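Local structure of 14 kDa fatty acid-binding protein (Schistosoma mansoni, 1VYF) at residues S23-S28 with N103-V108; F44-D49 with F66-E71; S84-E87 with K93-Q96. The protein binds long-chain fatty acids such as oleic, arachidonic, palmitic and linolenic acid inside a beta-barrel and may take part in their transport. All blocks are in the same frame, centred on the assembly; numbering follows the deposited sequence.

Overall arrangement
All three contacts belong to one antiparallel beta-barrel. Contacts 1 and 3 are partly buried, contact 2 lies at the surface. Contact 3 is nearest the middle of the chain, about 9 Å from its centre, and joins neighbouring strands by direct backbone hydrogen bonds. Contact 1 shares a sheet border with it, strand 93-99 beside strand 104-112, but carries that wall to the end of helix 18-24 through side chains and a water, next to the bound oleic acid. Contact 2 is about 10 Å from contact 3, centre to centre; the loop of its 66-71 segment bonds to Val86, and again a water and side chains replace strand pairing.

Contact 1 of 3, residues S23-S28 with N103-V108; sequences SKLGVS and NTTVIV
Leu25 meets strand 104-112 through its methyl groups. CD2 lies 3.4 Å from OG1 of Thr105, with CD1 a little farther from the same oxygen, and CD2 also reaches CB of Asn103 at 4.0 Å. The leucine and threonine side chains cross at about a right angle. Leu25 holds CG beside its backbone N (chi1 -69°), a turn that carries the two methyls to the strand although the residue's first side-chain bond does not aim there. For Thr105 the matching torsion puts OG1, rather than CG2, against the leucine.

The polar part centres on the amide of Asn103. Its ND2 donates to a water at 3.2 Å, and that water lies 2.5 Å from the carbonyl O of Leu25, probably donating to it, though so short a distance calls for caution. The result is a bridge from the Asn103 side-chain amide to the Leu25 backbone. ND2 also comes within 3.4 Å of the carbonyl O of Lys24. Asn103 N bonds to the carboxylate of Asp100.

Backbone structure sets the helix end in place. Gly26, at positive phi, closes helix 18-24 in a Schellman motif, and its N bonds to the Ser23 carbonyl O at 3.2 Å. Just beyond, Ser28 caps helix 29-35 through Thr31.

Leu25 also touches Val122, Arg80 and the bound oleic acid, placing the contact where the helical lid of the fatty-acid-binding fold meets the barrel. Leucine methyls set against a threonine hydroxyl and the Asn103 CB, with one water bridge and no clear direct hydrogen bond, make this a light junction between lid and wall.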
loop_
_atom_site.group_PDB
_atom_site.type_symbol
_atom_site.label_atom_id
_atom_site.label_comp_id
_atom_site.label_asym_id
_atom_site.label_seq_id
_atom_site.Cartn_x
_atom_site.Cartn_y
_atom_site.Cartn_z
ATOM N N SER A 23 8.200 -10.078 8.431
ATOM C CA SER A 23 9.009 -10.705 9.447
ATOM C C SER A 23 9.883 -9.627 10.077
ATOM O O SER A 23 9.970 -9.512 11.314
ATOM C CB SER A 23 9.862 -11.813 8.820
ATOM O OG SER A 23 10.463 -12.577 9.848
ATOM N N LYS A 24 10.513 -8.833 9.218
ATOM C CA LYS A 24 11.346 -7.709 9.639
ATOM C C LYS A 24 10.578 -6.642 10.432
ATOM O O LYS A 24 11.105 -6.085 11.394
ATOM C CB LYS A 24 12.036 -7.090 8.417
ATOM C CG LYS A 24 12.959 -5.919 8.741
ATOM C CD LYS A 24 13.911 -5.629 7.598
ATOM C CE LYS A 24 14.918 -4.541 7.971
ATOM N NZ LYS A 24 16.062 -5.110 8.730
ATOM N N LEU A 25 9.332 -6.382 10.042
ATOM C CA LEU A 25 8.452 -5.427 10.717
ATOM C C LEU A 25 7.943 -5.877 12.080
ATOM O O LEU A 25 7.283 -5.091 12.790
ATOM C CB LEU A 25 7.236 -5.105 9.827
ATOM C CG LEU A 25 7.555 -4.301 8.573
ATOM C CD1 LEU A 25 6.322 -4.204 7.656
ATOM C CD2 LEU A 25 8.097 -2.927 8.920
ATOM N N GLY A 26 8.178 -7.144 12.401
ATOM C CA GLY A 26 7.795 -7.728 13.669
ATOM C C GLY A 26 6.360 -8.222 13.706
ATOM O O GLY A 26 5.816 -8.412 14.811
ATOM N N VAL A 27 5.728 -8.393 12.535
ATOM C CA VAL A 27 4.347 -8.826 12.457
ATOM C C VAL A 27 4.189 -10.224 13.024
ATOM O O VAL A 27 5.020 -11.100 12.788
ATOM C CB VAL A 27 3.794 -8.789 10.994
ATOM C CG1 VAL A 27 2.344 -9.256 10.935
ATOM C CG2 VAL A 27 3.900 -7.384 10.430
ATOM N N SER A 28 3.102 -10.452 13.750
ATOM C CA SER A 28 2.914 -11.702 14.433
ATOM C C SER A 28 2.883 -12.838 13.417
ATOM O O SER A 28 2.528 -12.639 12.244
ATOM C CB SER A 28 1.618 -11.691 15.241
ATOM O OG SER A 28 0.496 -11.879 14.401
ATOM N N ASN A 103 10.642 0.806 12.939
ATOM C CA ASN A 103 11.000 0.750 11.516
ATOM C C ASN A 103 10.287 1.767 10.642
ATOM O O ASN A 103 9.293 2.363 11.029
ATOM C CB ASN A 103 10.664 -0.610 10.940
ATOM C CG ASN A 103 11.687 -1.674 11.279
ATOM O OD1 ASN A 103 12.855 -1.560 10.920
ATOM N ND2 ASN A 103 11.249 -2.719 11.942
ATOM N N THR A 104 10.819 1.942 9.442
ATOM C CA THR A 104 10.215 2.768 8.423
ATOM C C THR A 104 9.970 1.902 7.192
ATOM O O THR A 104 10.862 1.167 6.784
ATOM C CB THR A 104 11.136 3.949 8.133
ATOM O OG1 THR A 104 11.033 4.880 9.237
ATOM C CG2 THR A 104 10.681 4.757 6.898
ATOM N N THR A 105 8.749 1.971 6.667
ATOM C CA THR A 105 8.330 1.247 5.446
ATOM C C THR A 105 8.101 2.245 4.325
ATOM O O THR A 105 7.378 3.211 4.499
ATOM C CB THR A 105 7.039 0.493 5.702
ATOM O OG1 THR A 105 7.180 -0.339 6.855
ATOM C CG2 THR A 105 6.699 -0.469 4.480
ATOM N N VAL A 106 8.736 2.017 3.179
ATOM C CA VAL A 106 8.534 2.836 2.010
ATOM C C VAL A 106 7.749 1.982 0.999
ATOM O O VAL A 106 8.151 0.844 0.686
ATOM C CB VAL A 106 9.810 3.325 1.416
ATOM C CG1 VAL A 106 9.532 4.198 0.236
ATOM C CG2 VAL A 106 10.629 4.093 2.473
ATOM N N ILE A 107 6.605 2.498 0.571
ATOM C CA ILE A 107 5.739 1.784 -0.403
ATOM C C ILE A 107 5.571 2.611 -1.662
ATOM O O ILE A 107 4.919 3.662 -1.677
ATOM C CB ILE A 107 4.363 1.457 0.216
ATOM C CG1 ILE A 107 4.524 0.789 1.575
ATOM C CG2 ILE A 107 3.559 0.551 -0.755
ATOM C CD1 ILE A 107 3.347 0.969 2.485
ATOM N N VAL A 108 6.177 2.164 -2.745
ATOM C CA VAL A 108 6.075 2.831 -4.018
ATOM C C VAL A 108 4.987 2.072 -4.814
ATOM O O VAL A 108 4.952 0.849 -4.807
ATOM C CB VAL A 108 7.457 2.843 -4.751
ATOM C CG1 VAL A 108 7.390 3.558 -6.054
ATOM C CG2 VAL A 108 8.548 3.430 -3.865
HETATM O O HOH W 1 8.235 -2.829 12.869
#

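Contact 2 of 3, residues F44-D49 with F66-E71; sequences FTMDGD and FKFGEE
Met46 and Phe68 approach from opposite directions, and the methyl CE of the methionine arrives at the edge of the phenyl ring, near its plane. It lies 3.5 Å from Phe68 CE2 and somewhat farther from CZ. Met46 begins with CG anti to the backbone N (chi1 -176°), then bends at the next two torsions, which swings the methyl across to the ring. A second carbon-carbon touch joins Asp49 CB to Lys67 CE at 3.6 Å, while Lys67 CG lies 3.8 Å from Asp49 O.

Polar contact goes through a water. It donates to the carbonyl O of Asp49 at an unusually short 2.5 Å and accepts from the backbone N of Phe68 at 3.0 Å, linking the two loops.

In the next shell, a type II turn from Lys67 to Glu70 shapes the second loop, with Gly69 at positive phi and a weak bond from Glu70 N to Lys67 O. Lys67 NZ pairs with Glu70 OE2 in a salt bridge of 3.6 Å across this turn. On the other side, Thr45 OG1 donates to Asp47 OD2 on its syn lone pair at 2.8 Å. Phe66 presents its ring edge to CE1 of Phe68, and both rings touch Val86 of strand 81-88, while Met3 touches Phe68 and Met46.

The lysine's charge is probably balanced, at least in part, by Glu70 within its own turn; any attraction to the more distant Asp49 carboxylate is probably modest. What joins the loop after strand 62-66 to strand 41-47 and the turn that follows it is methyl-to-ring-edge packing, lysine methylenes against Asp49, and one shared water.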
loop_
_atom_site.group_PDB
_atom_site.type_symbol
_atom_site.label_atom_id
_atom_site.label_comp_id
_atom_site.label_asym_id
_atom_site.label_seq_id
_atom_site.Cartn_x
_atom_site.Cartn_y
_atom_site.Cartn_z
ATOM N N PHE A 44 -9.019 3.098 -5.718
ATOM C CA PHE A 44 -8.581 4.494 -5.573
ATOM C C PHE A 44 -9.665 5.431 -6.123
ATOM O O PHE A 44 -10.196 5.195 -7.193
ATOM C CB PHE A 44 -7.299 4.782 -6.364
ATOM C CG PHE A 44 -6.067 4.096 -5.815
ATOM C CD1 PHE A 44 -5.716 2.839 -6.236
ATOM C CD2 PHE A 44 -5.260 4.731 -4.884
ATOM C CE1 PHE A 44 -4.569 2.195 -5.707
ATOM C CE2 PHE A 44 -4.113 4.088 -4.351
ATOM C CZ PHE A 44 -3.775 2.834 -4.780
ATOM N N THR A 45 -9.964 6.486 -5.387
ATOM C CA THR A 45 -10.751 7.611 -5.925
ATOM C C THR A 45 -9.989 8.884 -5.612
ATOM O O THR A 45 -9.180 8.926 -4.689
ATOM C CB THR A 45 -12.173 7.658 -5.323
ATOM O OG1 THR A 45 -12.110 7.977 -3.930
ATOM C CG2 THR A 45 -12.800 6.318 -5.331
ATOM N N MET A 46 -10.212 9.918 -6.416
ATOM C CA MET A 46 -9.548 11.211 -6.230
ATOM C C MET A 46 -10.659 12.262 -6.185
ATOM O O MET A 46 -11.392 12.434 -7.165
ATOM C CB MET A 46 -8.548 11.486 -7.371
ATOM C CG MET A 46 -7.740 12.777 -7.224
ATOM S SD MET A 46 -6.448 12.756 -5.969
ATOM C CE MET A 46 -5.004 12.999 -6.923
ATOM N N ASP A 47 -10.793 12.889 -5.017
ATOM C CA ASP A 47 -11.867 13.823 -4.706
ATOM C C ASP A 47 -11.260 15.116 -4.143
ATOM O O ASP A 47 -11.125 15.274 -2.922
ATOM C CB ASP A 47 -12.805 13.192 -3.674
ATOM C CG ASP A 47 -13.256 11.787 -4.072
ATOM O OD1 ASP A 47 -14.283 11.669 -4.804
ATOM O OD2 ASP A 47 -12.630 10.757 -3.695
ATOM N N GLY A 48 -10.862 16.008 -5.047
ATOM C CA GLY A 48 -10.361 17.320 -4.689
ATOM C C GLY A 48 -8.859 17.308 -4.536
ATOM O O GLY A 48 -8.149 16.795 -5.406
ATOM N N ASP A 49 -8.390 17.872 -3.429
ATOM C CA ASP A 49 -6.985 17.806 -3.041
ATOM C C ASP A 49 -6.659 16.441 -2.413
ATOM O O ASP A 49 -5.542 16.220 -1.958
ATOM C CB ASP A 49 -6.669 18.896 -2.004
ATOM C CG ASP A 49 -6.804 20.293 -2.554
ATOM O OD1 ASP A 49 -7.897 20.639 -3.054
ATOM O OD2 ASP A 49 -5.866 21.123 -2.508
ATOM N N PHE A 66 -5.895 11.133 2.098
ATOM C CA PHE A 66 -4.710 11.974 2.286
ATOM C C PHE A 66 -4.553 13.052 1.219
ATOM O O PHE A 66 -5.015 12.920 0.088
ATOM C CB PHE A 66 -3.437 11.110 2.317
ATOM C CG PHE A 66 -3.318 10.148 1.157
ATOM C CD1 PHE A 66 -3.844 8.870 1.248
ATOM C CD2 PHE A 66 -2.717 10.534 -0.025
ATOM C CE1 PHE A 66 -3.761 7.988 0.181
ATOM C CE2 PHE A 66 -2.617 9.641 -1.100
ATOM C CZ PHE A 66 -3.139 8.373 -0.984
ATOM N N LYS A 67 -3.898 14.132 1.632
ATOM C CA LYS A 67 -3.324 15.119 0.729
ATOM C C LYS A 67 -1.857 14.765 0.516
ATOM O O LYS A 67 -1.186 14.329 1.452
ATOM C CB LYS A 67 -3.407 16.490 1.397
ATOM C CG LYS A 67 -3.032 17.646 0.523
ATOM C CD LYS A 67 -3.571 18.965 1.137
ATOM C CE LYS A 67 -5.101 18.939 1.232
ATOM N NZ LYS A 67 -5.598 18.452 2.560
ATOM N N PHE A 68 -1.361 14.923 -0.705
ATOM C CA PHE A 68 0.048 14.643 -0.993
ATOM C C PHE A 68 0.964 15.608 -0.218
ATOM O O PHE A 68 0.679 16.794 -0.181
ATOM C CB PHE A 68 0.322 14.720 -2.508
ATOM C CG PHE A 68 -0.439 13.716 -3.325
ATOM C CD1 PHE A 68 -0.297 12.352 -3.091
ATOM C CD2 PHE A 68 -1.297 14.124 -4.333
ATOM C CE1 PHE A 68 -0.990 11.437 -3.834
ATOM C CE2 PHE A 68 -2.001 13.204 -5.074
ATOM C CZ PHE A 68 -1.847 11.853 -4.821
ATOM N N GLY A 69 2.011 15.092 0.441
ATOM C CA GLY A 69 2.979 15.892 1.183
ATOM C C GLY A 69 2.588 16.181 2.620
ATOM O O GLY A 69 3.404 16.708 3.419
ATOM N N GLU A 70 1.355 15.813 2.960
ATOM C CA GLU A 70 0.753 16.111 4.251
ATOM C C GLU A 70 0.779 14.901 5.186
ATOM O O GLU A 70 0.074 13.925 4.957
ATOM C CB GLU A 70 -0.688 16.577 4.047
ATOM C CG GLU A 70 -1.436 16.778 5.359
ATOM C CD GLU A 70 -2.808 17.386 5.170
ATOM O OE1 GLU A 70 -3.794 16.629 5.313
ATOM O OE2 GLU A 70 -2.882 18.613 4.875
ATOM N N GLU A 71 1.576 14.981 6.242
ATOM C CA GLU A 71 1.673 13.914 7.234
ATOM C C GLU A 71 0.315 13.638 7.829
ATOM O O GLU A 71 -0.497 14.556 8.000
ATOM C CB GLU A 71 2.662 14.273 8.350
ATOM C CG GLU A 71 2.838 13.157 9.376
ATOM C CD GLU A 71 4.118 13.253 10.194
ATOM O OE1 GLU A 71 4.166 14.096 11.121
ATOM O OE2 GLU A 71 5.067 12.457 9.948
HETATM O O HOH W 2 -3.154 16.342 -2.612
#

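Contact 3 of 3, residues S84-E87 with K93-Q96; sequences SVVE and KLTQ
Gln96 faces Val86 as the non-hydrogen-bonded antiparallel pair of the hairpin of strands 81-88 and 93-99, and its side chain can be followed outward along the valine. CB and CG both lie 4.0 Å from Val86 CG2, and Gln96 CG is also 4.1 Å from Val85 O. With CG anti to the backbone N (chi1 179°) and the chain extended beyond, the amide is carried past the valine, bringing NE2 within 4.1 Å of Ser84 CB. At the far end OE1 accepts from NH1 of Arg109, a residue that binds oleic acid, so Gln96 probably helps to position that guanidinium group. Ser84 OG bonds instead to Glu74.

Val86 spends its other methyl on Leu94, CG1 lying 4.0 Å from the leucine CB. The backbones are locked by two nearly straight bonds at the hydrogen-bonded pair Glu87-Thr95: Glu87 N to Thr95 O at 2.8 Å (169°), and Thr95 N to Glu87 O at 2.9 Å (164°).

Strand 93-99 continues the sheet toward strand 104-112, where Gln96 and Leu94 bond through their backbones to Ile107 and Arg109. Past the other strand, 81-88, lie strand 72-75 and the loop around Gly69, which bonds to Val86.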
loop_
_atom_site.group_PDB
_atom_site.type_symbol
_atom_site.label_atom_id
_atom_site.label_comp_id
_atom_site.label_asym_id
_atom_site.label_seq_id
_atom_site.Cartn_x
_atom_site.Cartn_y
_atom_site.Cartn_z
ATOM N N SER A 84 2.350 8.597 8.479
ATOM C CA SER A 84 2.554 8.450 7.063
ATOM C C SER A 84 2.457 9.744 6.268
ATOM O O SER A 84 1.812 10.700 6.662
ATOM C CB SER A 84 1.539 7.431 6.505
ATOM O OG SER A 84 1.542 6.274 7.310
ATOM N N VAL A 85 3.139 9.772 5.138
ATOM C CA VAL A 85 2.919 10.781 4.125
ATOM C C VAL A 85 3.029 10.098 2.772
ATOM O O VAL A 85 3.831 9.190 2.612
ATOM C CB VAL A 85 3.952 11.927 4.222
ATOM C CG1 VAL A 85 5.358 11.415 4.016
ATOM C CG2 VAL A 85 3.626 12.988 3.209
ATOM N N VAL A 86 2.210 10.524 1.838
ATOM C CA VAL A 86 2.222 10.006 0.480
ATOM C C VAL A 86 2.712 11.157 -0.386
ATOM O O VAL A 86 2.210 12.275 -0.266
ATOM C CB VAL A 86 0.828 9.540 0.019
ATOM C CG1 VAL A 86 0.882 9.035 -1.415
ATOM C CG2 VAL A 86 0.271 8.452 0.938
ATOM N N GLU A 87 3.725 10.904 -1.214
ATOM C CA GLU A 87 4.242 11.918 -2.121
ATOM C C GLU A 87 3.953 11.526 -3.571
ATOM O O GLU A 87 4.045 10.348 -3.934
ATOM C CB GLU A 87 5.746 12.123 -1.901
ATOM C CG GLU A 87 6.134 12.660 -0.524
ATOM C CD GLU A 87 6.123 14.191 -0.422
ATOM O OE1 GLU A 87 6.917 14.730 0.390
ATOM O OE2 GLU A 87 5.331 14.862 -1.128
ATOM N N LYS A 93 2.920 7.534 -10.451
ATOM C CA LYS A 93 3.708 6.965 -9.372
ATOM C C LYS A 93 3.586 7.769 -8.076
ATOM O O LYS A 93 3.751 8.990 -8.085
ATOM C CB LYS A 93 5.158 6.892 -9.805
ATOM C CG LYS A 93 6.087 6.164 -8.889
ATOM C CD LYS A 93 7.446 6.067 -9.594
ATOM C CE LYS A 93 8.522 5.556 -8.733
ATOM N NZ LYS A 93 9.794 5.694 -9.459
ATOM N N LEU A 94 3.325 7.084 -6.963
ATOM C CA LEU A 94 3.361 7.725 -5.644
ATOM C C LEU A 94 4.134 6.891 -4.673
ATOM O O LEU A 94 4.240 5.655 -4.826
ATOM C CB LEU A 94 1.962 8.026 -5.117
ATOM C CG LEU A 94 0.920 6.959 -5.190
ATOM C CD1 LEU A 94 1.137 5.988 -4.062
ATOM C CD2 LEU A 94 -0.528 7.538 -5.181
ATOM N N THR A 95 4.686 7.556 -3.667
ATOM C CA THR A 95 5.498 6.895 -2.671
ATOM C C THR A 95 4.956 7.178 -1.250
ATOM O O THR A 95 4.825 8.337 -0.867
ATOM C CB THR A 95 6.943 7.400 -2.796
ATOM O OG1 THR A 95 7.472 7.147 -4.111
ATOM C CG2 THR A 95 7.850 6.678 -1.864
ATOM N N GLN A 96 4.641 6.127 -0.492
ATOM C CA GLN A 96 4.123 6.233 0.858
ATOM C C GLN A 96 5.184 5.803 1.847
ATOM O O GLN A 96 5.759 4.713 1.748
ATOM C CB GLN A 96 2.879 5.361 1.033
ATOM C CG GLN A 96 2.287 5.382 2.432
ATOM C CD GLN A 96 1.050 4.592 2.561
ATOM O OE1 GLN A 96 0.704 3.825 1.667
ATOM N NE2 GLN A 96 0.332 4.793 3.673
#